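Local atomic coordinates of HpcE (Thermus thermophilus, PDB entry 1WZO), a protein that probably catalyses the isomerisation of 2-hydroxyhepta-2,4-diene-1,7-dioate, as a member of the fumarylacetoacetate hydrolase family. Residues B[1-5]-B[14-18]; B[50-54]-B[184-190]; B[63-68]-B[189-195]. One frame throughout, in Å; residues are numbered along the deposited sequence.

Interaction 1 of 3, residues B[1-5]-B[14-18]; sequences MKLAR and QGVYR
The Q14 amide oxygen OE1 lies at the edge of the R5 guanidinium, near its plane, with the two planes 80° apart. No bond joins them: OE1 rests against the aliphatic part of the arginine, 3.8 Å from R5 CD, while R5 NH1 is bonded to the L39 carbonyl. The two side chains run side by side in the same direction. Y17 has K2 CD oblique to its ring, and its ring also meets that of F157. The Y17 CB sits 4.0 Å from K2 CB, but with CG anti to the backbone N (chi1 -169°) the ring leads off from the neighbouring strand.

The backbones form the antiparallel ladder of a beta hairpin. A4 and G15 are a hydrogen-bonded pair, with A4 N to G15 O at 2.9 Å and G15 N to A4 O at 2.7 Å. L3 with V16 and R5 with Q14 are non-hydrogen-bonded pairs flanking it, and their side chains share one face of the sheet. L3 CD2 touches V16 CG2 there at 4.3 Å. Y17 N continues the ladder, bonding to K2 O at 2.9 Å with an angle of 162° at the hydrogen. Past that bond a water takes over, accepting from K2 N and donating to Y17 O, each at 2.8 Å.

K2 sends its ammonium group away from 14-18 to a salt bridge with E162. L3 bonds through its backbone to L158 of strand 152-159, and V16 to L23. Chemically, then, backbone amides and one bridging water hold the hairpin together, while the charged ends of K2 and R5 tie it to other parts of the chain.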
loop_
_atom_site.group_PDB
_atom_site.type_symbol
_atom_site.label_atom_id
_atom_site.label_comp_id
_atom_site.label_asym_id
_atom_site.label_seq_id
_atom_site.Cartn_x
_atom_site.Cartn_y
_atom_site.Cartn_z
ATOM N N MET B 1 11.062 21.102 10.625
ATOM C CA MET B 1 12.177 20.200 10.235
ATOM C C MET B 1 12.050 19.751 8.780
ATOM O O MET B 1 10.950 19.699 8.226
ATOM C CB MET B 1 12.207 18.982 11.163
ATOM C CG MET B 1 10.939 18.154 11.156
ATOM S SD MET B 1 10.903 16.957 12.513
ATOM C CE MET B 1 12.278 15.941 12.097
ATOM N N LYS B 2 13.190 19.446 8.167
ATOM C CA LYS B 2 13.236 18.995 6.782
ATOM C C LYS B 2 13.333 17.477 6.748
ATOM O O LYS B 2 14.403 16.903 6.966
ATOM C CB LYS B 2 14.438 19.614 6.062
ATOM C CG LYS B 2 14.338 21.125 5.865
ATOM C CD LYS B 2 15.598 21.685 5.229
ATOM C CE LYS B 2 15.479 23.179 4.961
ATOM N NZ LYS B 2 15.215 23.951 6.207
ATOM N N LEU B 3 12.201 16.831 6.500
ATOM C CA LEU B 3 12.151 15.379 6.439
ATOM C C LEU B 3 12.673 14.908 5.086
ATOM O O LEU B 3 12.469 15.565 4.064
ATOM C CB LEU B 3 10.712 14.899 6.660
ATOM C CG LEU B 3 10.067 15.432 7.945
ATOM C CD1 LEU B 3 8.674 14.851 8.116
ATOM C CD2 LEU B 3 10.944 15.078 9.135
ATOM N N ALA B 4 13.358 13.768 5.088
ATOM C CA ALA B 4 13.917 13.215 3.861
ATOM C C ALA B 4 13.954 11.696 3.916
ATOM O O ALA B 4 13.906 11.101 4.996
ATOM C CB ALA B 4 15.321 13.757 3.644
ATOM N N ARG B 5 14.015 11.074 2.743
ATOM C CA ARG B 5 14.096 9.623 2.638
ATOM C C ARG B 5 15.285 9.324 1.739
ATOM O O ARG B 5 15.498 10.000 0.733
ATOM C CB ARG B 5 12.809 9.041 2.041
ATOM C CG ARG B 5 11.628 9.108 2.995
ATOM C CD ARG B 5 10.333 8.588 2.374
ATOM N NE ARG B 5 10.367 7.169 2.019
ATOM C CZ ARG B 5 10.529 6.699 0.782
ATOM N NH1 ARG B 5 10.681 7.529 -0.240
ATOM N NH2 ARG B 5 10.507 5.391 0.560
ATOM N N GLN B 14 14.174 6.869 6.778
ATOM C CA GLN B 14 13.337 8.052 6.855
ATOM C C GLN B 14 14.080 8.923 7.852
ATOM O O GLN B 14 14.074 8.641 9.051
ATOM C CB GLN B 14 11.941 7.707 7.369
ATOM C CG GLN B 14 11.181 6.776 6.447
ATOM C CD GLN B 14 9.697 7.068 6.426
ATOM O OE1 GLN B 14 9.276 8.159 6.034
ATOM N NE2 GLN B 14 8.892 6.095 6.849
ATOM N N GLY B 15 14.740 9.963 7.354
ATOM C CA GLY B 15 15.509 10.817 8.236
ATOM C C GLY B 15 15.197 12.298 8.248
ATOM O O GLY B 15 14.175 12.746 7.729
ATOM N N VAL B 16 16.104 13.058 8.857
ATOM C CA VAL B 16 15.974 14.504 8.983
ATOM C C VAL B 16 17.261 15.170 8.510
ATOM O O VAL B 16 18.357 14.673 8.766
ATOM C CB VAL B 16 15.730 14.906 10.451
ATOM C CG1 VAL B 16 15.382 16.382 10.540
ATOM C CG2 VAL B 16 14.632 14.047 11.044
ATOM N N TYR B 17 17.122 16.303 7.830
ATOM C CA TYR B 17 18.273 17.030 7.312
ATOM C C TYR B 17 18.690 18.141 8.268
ATOM O O TYR B 17 17.965 19.120 8.443
ATOM C CB TYR B 17 17.927 17.632 5.953
ATOM C CG TYR B 17 19.104 18.181 5.184
ATOM C CD1 TYR B 17 20.064 17.331 4.638
ATOM C CD2 TYR B 17 19.235 19.552 4.963
ATOM C CE1 TYR B 17 21.123 17.831 3.881
ATOM C CE2 TYR B 17 20.286 20.062 4.209
ATOM C CZ TYR B 17 21.225 19.199 3.670
ATOM O OH TYR B 17 22.249 19.701 2.900
ATOM N N ARG B 18 19.861 17.979 8.881
ATOM C CA ARG B 18 20.396 18.964 9.822
ATOM C C ARG B 18 21.872 19.222 9.532
ATOM O O ARG B 18 22.651 18.282 9.374
ATOM C CB ARG B 18 20.264 18.462 11.262
ATOM C CG ARG B 18 18.857 18.102 11.697
ATOM C CD ARG B 18 18.865 17.545 13.113
ATOM N NE ARG B 18 17.563 17.017 13.508
ATOM C CZ ARG B 18 17.325 16.387 14.654
ATOM N NH1 ARG B 18 18.306 16.204 15.531
ATOM N NH2 ARG B 18 16.107 15.934 14.923
HETATM O O HOH W 1 15.521 19.806 9.590
#

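Interaction 2 of 3, residues B[50-54]-B[184-190]; sequences ALNYA and HTSRMLY
The backbone O of N52 accepts from L189 N at 2.8 Å, the donor lying well above the carbonyl plane, and M188 CA adds a CA-H...O contact to the same oxygen. The side-chain amide pairs with the backbone of Y190 in both directions: OD1 accepts from Y190 N at 3.0 Å, and ND2 donates to Y190 O at 3.2 Å. This last bond is straight at 165°, lies in the amide plane and uses a lone pair of the carbonyl. With CG anti to the backbone N (chi1 -164°), the amide faces Y190; ND2 also bonds to T213 O, so two carbonyls fix its rotation.

Y53 fills the other half of the contact. M188 CA lies over one ring face, toward the rim, and M188 CG packs 3.7 Å from Y53 CZ. The H184 carbonyl meets the ring edge in plane, its O 3.4 Å from Y53 CE2. L189 lays CG against the N52 carbonyl and CD1 3.7 Å from L51 O.

A short 3-10 segment, 185-187, leads from strand 178-184 toward helix 192-200. The loop after strand 46-50 docks mainly on residues 188-190 beyond it, the Y53 ring reaching back to H184, T185 and R187. Y53 and T185 also touch L171 of strand 170-175, N52 reaches L195 of the helix, and L51 packs on R140 of the second subunit.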
loop_
_atom_site.group_PDB
_atom_site.type_symbol
_atom_site.label_atom_id
_atom_site.label_comp_id
_atom_site.label_asym_id
_atom_site.label_seq_id
_atom_site.Cartn_x
_atom_site.Cartn_y
_atom_site.Cartn_z
ATOM N N ALA B 50 -2.865 25.285 -13.970
ATOM C CA ALA B 50 -2.232 25.971 -15.083
ATOM C C ALA B 50 -2.585 27.451 -15.012
ATOM O O ALA B 50 -3.588 27.827 -14.408
ATOM C CB ALA B 50 -2.714 25.381 -16.406
ATOM N N LEU B 51 -1.750 28.283 -15.623
ATOM C CA LEU B 51 -1.980 29.724 -15.653
ATOM C C LEU B 51 -2.366 30.294 -14.293
ATOM O O LEU B 51 -3.425 30.916 -14.155
ATOM C CB LEU B 51 -3.086 30.056 -16.660
ATOM C CG LEU B 51 -2.954 29.521 -18.093
ATOM C CD1 LEU B 51 -4.117 30.051 -18.931
ATOM C CD2 LEU B 51 -1.618 29.946 -18.702
ATOM N N ASN B 52 -1.515 30.087 -13.288
ATOM C CA ASN B 52 -1.800 30.603 -11.956
ATOM C C ASN B 52 -0.888 31.763 -11.549
ATOM O O ASN B 52 -0.841 32.135 -10.379
ATOM C CB ASN B 52 -1.706 29.488 -10.911
ATOM C CG ASN B 52 -2.356 29.877 -9.599
ATOM O OD1 ASN B 52 -3.434 30.464 -9.592
ATOM N ND2 ASN B 52 -1.715 29.539 -8.483
ATOM N N TYR B 53 -0.160 32.320 -12.509
ATOM C CA TYR B 53 0.716 33.456 -12.224
ATOM C C TYR B 53 0.557 34.554 -13.262
ATOM O O TYR B 53 0.206 34.290 -14.411
ATOM C CB TYR B 53 2.187 33.037 -12.178
ATOM C CG TYR B 53 2.620 32.422 -10.870
ATOM C CD1 TYR B 53 2.418 31.067 -10.613
ATOM C CD2 TYR B 53 3.232 33.200 -9.881
ATOM C CE1 TYR B 53 2.816 30.498 -9.405
ATOM C CE2 TYR B 53 3.631 32.641 -8.667
ATOM C CZ TYR B 53 3.421 31.288 -8.436
ATOM O OH TYR B 53 3.809 30.729 -7.237
ATOM N N ALA B 54 0.824 35.786 -12.838
ATOM C CA ALA B 54 0.738 36.952 -13.709
ATOM C C ALA B 54 1.716 36.817 -14.873
ATOM O O ALA B 54 1.309 36.686 -16.027
ATOM C CB ALA B 54 1.049 38.213 -12.911
ATOM N N HIS B 184 8.007 34.891 -7.325
ATOM C CA HIS B 184 7.581 34.981 -5.938
ATOM C C HIS B 184 6.149 34.476 -5.793
ATOM O O HIS B 184 5.272 34.837 -6.577
ATOM C CB HIS B 184 7.706 36.429 -5.454
ATOM C CG HIS B 184 7.752 36.561 -3.966
ATOM N ND1 HIS B 184 6.619 36.695 -3.193
ATOM C CD2 HIS B 184 8.793 36.511 -3.102
ATOM C CE1 HIS B 184 6.960 36.721 -1.917
ATOM N NE2 HIS B 184 8.273 36.609 -1.834
ATOM N N THR B 185 5.912 33.650 -4.780
ATOM C CA THR B 185 4.591 33.069 -4.572
ATOM C C THR B 185 3.481 34.050 -4.229
ATOM O O THR B 185 2.308 33.675 -4.204
ATOM C CB THR B 185 4.624 31.959 -3.497
ATOM O OG1 THR B 185 4.953 32.518 -2.221
ATOM C CG2 THR B 185 5.661 30.901 -3.866
ATOM N N SER B 186 3.835 35.304 -3.972
ATOM C CA SER B 186 2.826 36.302 -3.645
ATOM C C SER B 186 2.053 36.682 -4.900
ATOM O O SER B 186 0.988 37.292 -4.820
ATOM C CB SER B 186 3.480 37.553 -3.046
ATOM O OG SER B 186 4.452 38.080 -3.927
ATOM N N ARG B 187 2.592 36.311 -6.054
ATOM C CA ARG B 187 1.964 36.624 -7.333
ATOM C C ARG B 187 0.987 35.546 -7.812
ATOM O O ARG B 187 0.483 35.605 -8.933
ATOM C CB ARG B 187 3.046 36.873 -8.381
ATOM C CG ARG B 187 3.961 38.032 -8.000
ATOM C CD ARG B 187 5.251 38.033 -8.793
ATOM N NE ARG B 187 6.186 39.025 -8.270
ATOM C CZ ARG B 187 7.464 39.116 -8.627
ATOM N NH1 ARG B 187 7.972 38.273 -9.516
ATOM N NH2 ARG B 187 8.234 40.054 -8.090
ATOM N N MET B 188 0.723 34.566 -6.956
ATOM C CA MET B 188 -0.229 33.502 -7.279
ATOM C C MET B 188 -1.601 34.133 -7.497
ATOM O O MET B 188 -2.029 34.968 -6.700
ATOM C CB MET B 188 -0.335 32.514 -6.117
ATOM C CG MET B 188 0.384 31.212 -6.315
ATOM S SD MET B 188 -0.034 30.078 -4.986
ATOM C CE MET B 188 1.592 29.555 -4.479
ATOM N N LEU B 189 -2.293 33.741 -8.564
ATOM C CA LEU B 189 -3.617 34.295 -8.826
ATOM C C LEU B 189 -4.592 33.717 -7.813
ATOM O O LEU B 189 -5.399 34.442 -7.223
ATOM C CB LEU B 189 -4.051 33.980 -10.256
ATOM C CG LEU B 189 -3.163 34.642 -11.318
ATOM C CD1 LEU B 189 -3.679 34.282 -12.705
ATOM C CD2 LEU B 189 -3.158 36.163 -11.126
ATOM N N TYR B 190 -4.513 32.404 -7.623
ATOM C CA TYR B 190 -5.332 31.707 -6.640
ATOM C C TYR B 190 -4.343 31.221 -5.589
ATOM O O TYR B 190 -3.363 30.554 -5.918
ATOM C CB TYR B 190 -6.039 30.489 -7.244
ATOM C CG TYR B 190 -7.305 30.789 -8.016
ATOM C CD1 TYR B 190 -7.277 30.990 -9.395
ATOM C CD2 TYR B 190 -8.536 30.851 -7.366
ATOM C CE1 TYR B 190 -8.451 31.243 -10.109
ATOM C CE2 TYR B 190 -9.713 31.104 -8.068
ATOM C CZ TYR B 190 -9.660 31.297 -9.436
ATOM O OH TYR B 190 -10.823 31.536 -10.129
#

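Interaction 3 of 3, residues B[63-68]-B[189-195]; sequences SRPEEP and LYSVAEL
R64 lays its guanidinium flat on the Y190 ring, the planes 7° apart and the centres 3.9 Å apart, a cation-pi stack, while its N-H groups are used at the edge. R64 NH1 donates to L189 O at 2.9 Å, exactly in the guanidinium plane, and to E194 OE1 at 3.1 Å. R64 NH2 reaches E194 OE2 at 3.2 Å, completing an end-on salt bridge of two nitrogens to two oxygens. Both carboxylate oxygens are met from above their plane, which stands 50° from the guanidinium. The chain extends straight from CG to NE, carrying the charge across the ring to E194.

E194 OE1 is shared: S191 N donates to its anti lone pair at 2.9 Å. In return E194 N bonds to S191 OG, forming a capping box. The salt bridge thus probably steadies the carboxylate that accepts from the N-cap residue's own N-H and so closes the box.

The Y190 hydroxyl OH donates to P65 O at 2.5 Å, a very short value. On the ring face opposite R64, P68 CG sits centrally, 3.7 Å from the centroid, in a CH-pi contact. P68 CB also packs 3.8 Å from L195 CD2.

In the fold, the loop before strand 69-73 packs on the lead-in to helix 192-200 and on E194 and L195 of its first turn. P68 and L195 both touch V49 of strand 46-50, P68 also rests on F198, and E67 forms a salt bridge with R144 of the second subunit.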
loop_
_atom_site.group_PDB
_atom_site.type_symbol
_atom_site.label_atom_id
_atom_site.label_comp_id
_atom_site.label_asym_id
_atom_site.label_seq_id
_atom_site.Cartn_x
_atom_site.Cartn_y
_atom_site.Cartn_z
ATOM N N SER B 63 -7.264 40.476 -13.941
ATOM C CA SER B 63 -7.976 39.613 -13.006
ATOM C C SER B 63 -7.433 38.186 -13.066
ATOM O O SER B 63 -6.231 37.980 -13.236
ATOM C CB SER B 63 -9.475 39.612 -13.325
ATOM O OG SER B 63 -9.725 39.078 -14.614
ATOM N N ARG B 64 -8.322 37.205 -12.930
ATOM C CA ARG B 64 -7.921 35.803 -12.964
ATOM C C ARG B 64 -9.035 34.924 -13.535
ATOM O O ARG B 64 -10.194 35.332 -13.584
ATOM C CB ARG B 64 -7.570 35.329 -11.552
ATOM C CG ARG B 64 -8.762 35.245 -10.617
ATOM C CD ARG B 64 -8.337 34.837 -9.226
ATOM N NE ARG B 64 -9.476 34.673 -8.332
ATOM C CZ ARG B 64 -9.367 34.413 -7.036
ATOM N NH1 ARG B 64 -8.164 34.292 -6.482
ATOM N NH2 ARG B 64 -10.455 34.271 -6.292
ATOM N N PRO B 65 -8.690 33.699 -13.965
ATOM C CA PRO B 65 -9.649 32.746 -14.536
ATOM C C PRO B 65 -10.879 32.537 -13.649
ATOM O O PRO B 65 -10.784 32.613 -12.423
ATOM C CB PRO B 65 -8.823 31.468 -14.671
ATOM C CG PRO B 65 -7.439 31.990 -14.917
ATOM C CD PRO B 65 -7.339 33.113 -13.917
ATOM N N GLU B 66 -12.022 32.270 -14.276
ATOM C CA GLU B 66 -13.277 32.038 -13.558
ATOM C C GLU B 66 -13.103 30.933 -12.521
ATOM O O GLU B 66 -13.731 30.951 -11.461
ATOM C CB GLU B 66 -14.381 31.636 -14.541
ATOM C CG GLU B 66 -14.784 32.730 -15.518
ATOM C CD GLU B 66 -15.610 32.194 -16.677
ATOM O OE1 GLU B 66 -15.038 31.488 -17.539
ATOM O OE2 GLU B 66 -16.829 32.471 -16.722
ATOM N N GLU B 67 -12.267 29.956 -12.852
ATOM C CA GLU B 67 -11.989 28.851 -11.946
ATOM C C GLU B 67 -10.611 28.296 -12.266
ATOM O O GLU B 67 -10.142 28.391 -13.399
ATOM C CB GLU B 67 -13.062 27.756 -12.063
ATOM C CG GLU B 67 -13.039 26.932 -13.337
ATOM C CD GLU B 67 -14.210 25.959 -13.410
ATOM O OE1 GLU B 67 -15.356 26.417 -13.593
ATOM O OE2 GLU B 67 -13.988 24.738 -13.272
ATOM N N PRO B 68 -9.931 27.733 -11.261
ATOM C CA PRO B 68 -8.592 27.171 -11.462
ATOM C C PRO B 68 -8.583 26.119 -12.564
ATOM O O PRO B 68 -9.462 25.260 -12.610
ATOM C CB PRO B 68 -8.261 26.567 -10.096
ATOM C CG PRO B 68 -9.042 27.408 -9.149
ATOM C CD PRO B 68 -10.359 27.581 -9.861
ATOM N N LEU B 189 -2.293 33.741 -8.564
ATOM C CA LEU B 189 -3.617 34.295 -8.826
ATOM C C LEU B 189 -4.592 33.717 -7.813
ATOM O O LEU B 189 -5.399 34.442 -7.223
ATOM C CB LEU B 189 -4.051 33.980 -10.256
ATOM C CG LEU B 189 -3.163 34.642 -11.318
ATOM C CD1 LEU B 189 -3.679 34.282 -12.705
ATOM C CD2 LEU B 189 -3.158 36.163 -11.126
ATOM N N TYR B 190 -4.513 32.404 -7.623
ATOM C CA TYR B 190 -5.332 31.707 -6.640
ATOM C C TYR B 190 -4.343 31.221 -5.589
ATOM O O TYR B 190 -3.363 30.554 -5.918
ATOM C CB TYR B 190 -6.039 30.489 -7.244
ATOM C CG TYR B 190 -7.305 30.789 -8.016
ATOM C CD1 TYR B 190 -7.277 30.990 -9.395
ATOM C CD2 TYR B 190 -8.536 30.851 -7.366
ATOM C CE1 TYR B 190 -8.451 31.243 -10.109
ATOM C CE2 TYR B 190 -9.713 31.104 -8.068
ATOM C CZ TYR B 190 -9.660 31.297 -9.436
ATOM O OH TYR B 190 -10.823 31.536 -10.129
ATOM N N SER B 191 -4.594 31.550 -4.329
ATOM C CA SER B 191 -3.700 31.140 -3.254
ATOM C C SER B 191 -3.828 29.652 -2.963
ATOM O O SER B 191 -4.758 28.989 -3.430
ATOM C CB SER B 191 -4.022 31.912 -1.979
ATOM O OG SER B 191 -5.306 31.564 -1.490
ATOM N N VAL B 192 -2.884 29.133 -2.186
ATOM C CA VAL B 192 -2.912 27.734 -1.796
ATOM C C VAL B 192 -4.252 27.469 -1.107
ATOM O O VAL B 192 -4.938 26.484 -1.403
ATOM C CB VAL B 192 -1.771 27.417 -0.812
ATOM C CG1 VAL B 192 -1.929 26.006 -0.276
ATOM C CG2 VAL B 192 -0.422 27.593 -1.506
ATOM N N ALA B 193 -4.630 28.358 -0.191
ATOM C CA ALA B 193 -5.893 28.214 0.531
ATOM C C ALA B 193 -7.091 28.193 -0.418
ATOM O O ALA B 193 -7.985 27.372 -0.270
ATOM C CB ALA B 193 -6.053 29.343 1.548
ATOM N N GLU B 194 -7.115 29.097 -1.391
ATOM C CA GLU B 194 -8.224 29.134 -2.337
ATOM C C GLU B 194 -8.271 27.883 -3.217
ATOM O O GLU B 194 -9.353 27.384 -3.542
ATOM C CB GLU B 194 -8.135 30.382 -3.212
ATOM C CG GLU B 194 -8.371 31.682 -2.444
ATOM C CD GLU B 194 -8.169 32.897 -3.315
ATOM O OE1 GLU B 194 -7.082 33.010 -3.913
ATOM O OE2 GLU B 194 -9.094 33.734 -3.403
ATOM N N LEU B 195 -7.099 27.387 -3.604
ATOM C CA LEU B 195 -7.006 26.193 -4.438
ATOM C C LEU B 195 -7.506 24.950 -3.692
ATOM O O LEU B 195 -8.261 24.143 -4.246
ATOM C CB LEU B 195 -5.555 25.988 -4.902
ATOM C CG LEU B 195 -5.029 27.011 -5.916
ATOM C CD1 LEU B 195 -3.537 26.828 -6.124
ATOM C CD2 LEU B 195 -5.776 26.841 -7.242
#

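How the interactions relate
Interaction 1 stands apart: its centre lies about 29 Å from that of interaction 2 and about 32 Å from that of interaction 3, across the centre of the chain, in the N-terminal hairpin of strands 2-8 and 11-18. It closes before the others open. The centres of interactions 2 and 3 are about 8 Å apart; the two share L189 and Y190, and cross along the chain. Both join the loop between strands 46-50 and 69-73 to the link from strand 178-184 into helix 192-200, all within the fumarylacetoacetate hydrolase domain. That link is thus held by both ends of a loop whose middle, 55-62, is not modelled. Interactions 2 and 3 each also touch the second subunit, through L51 and E67.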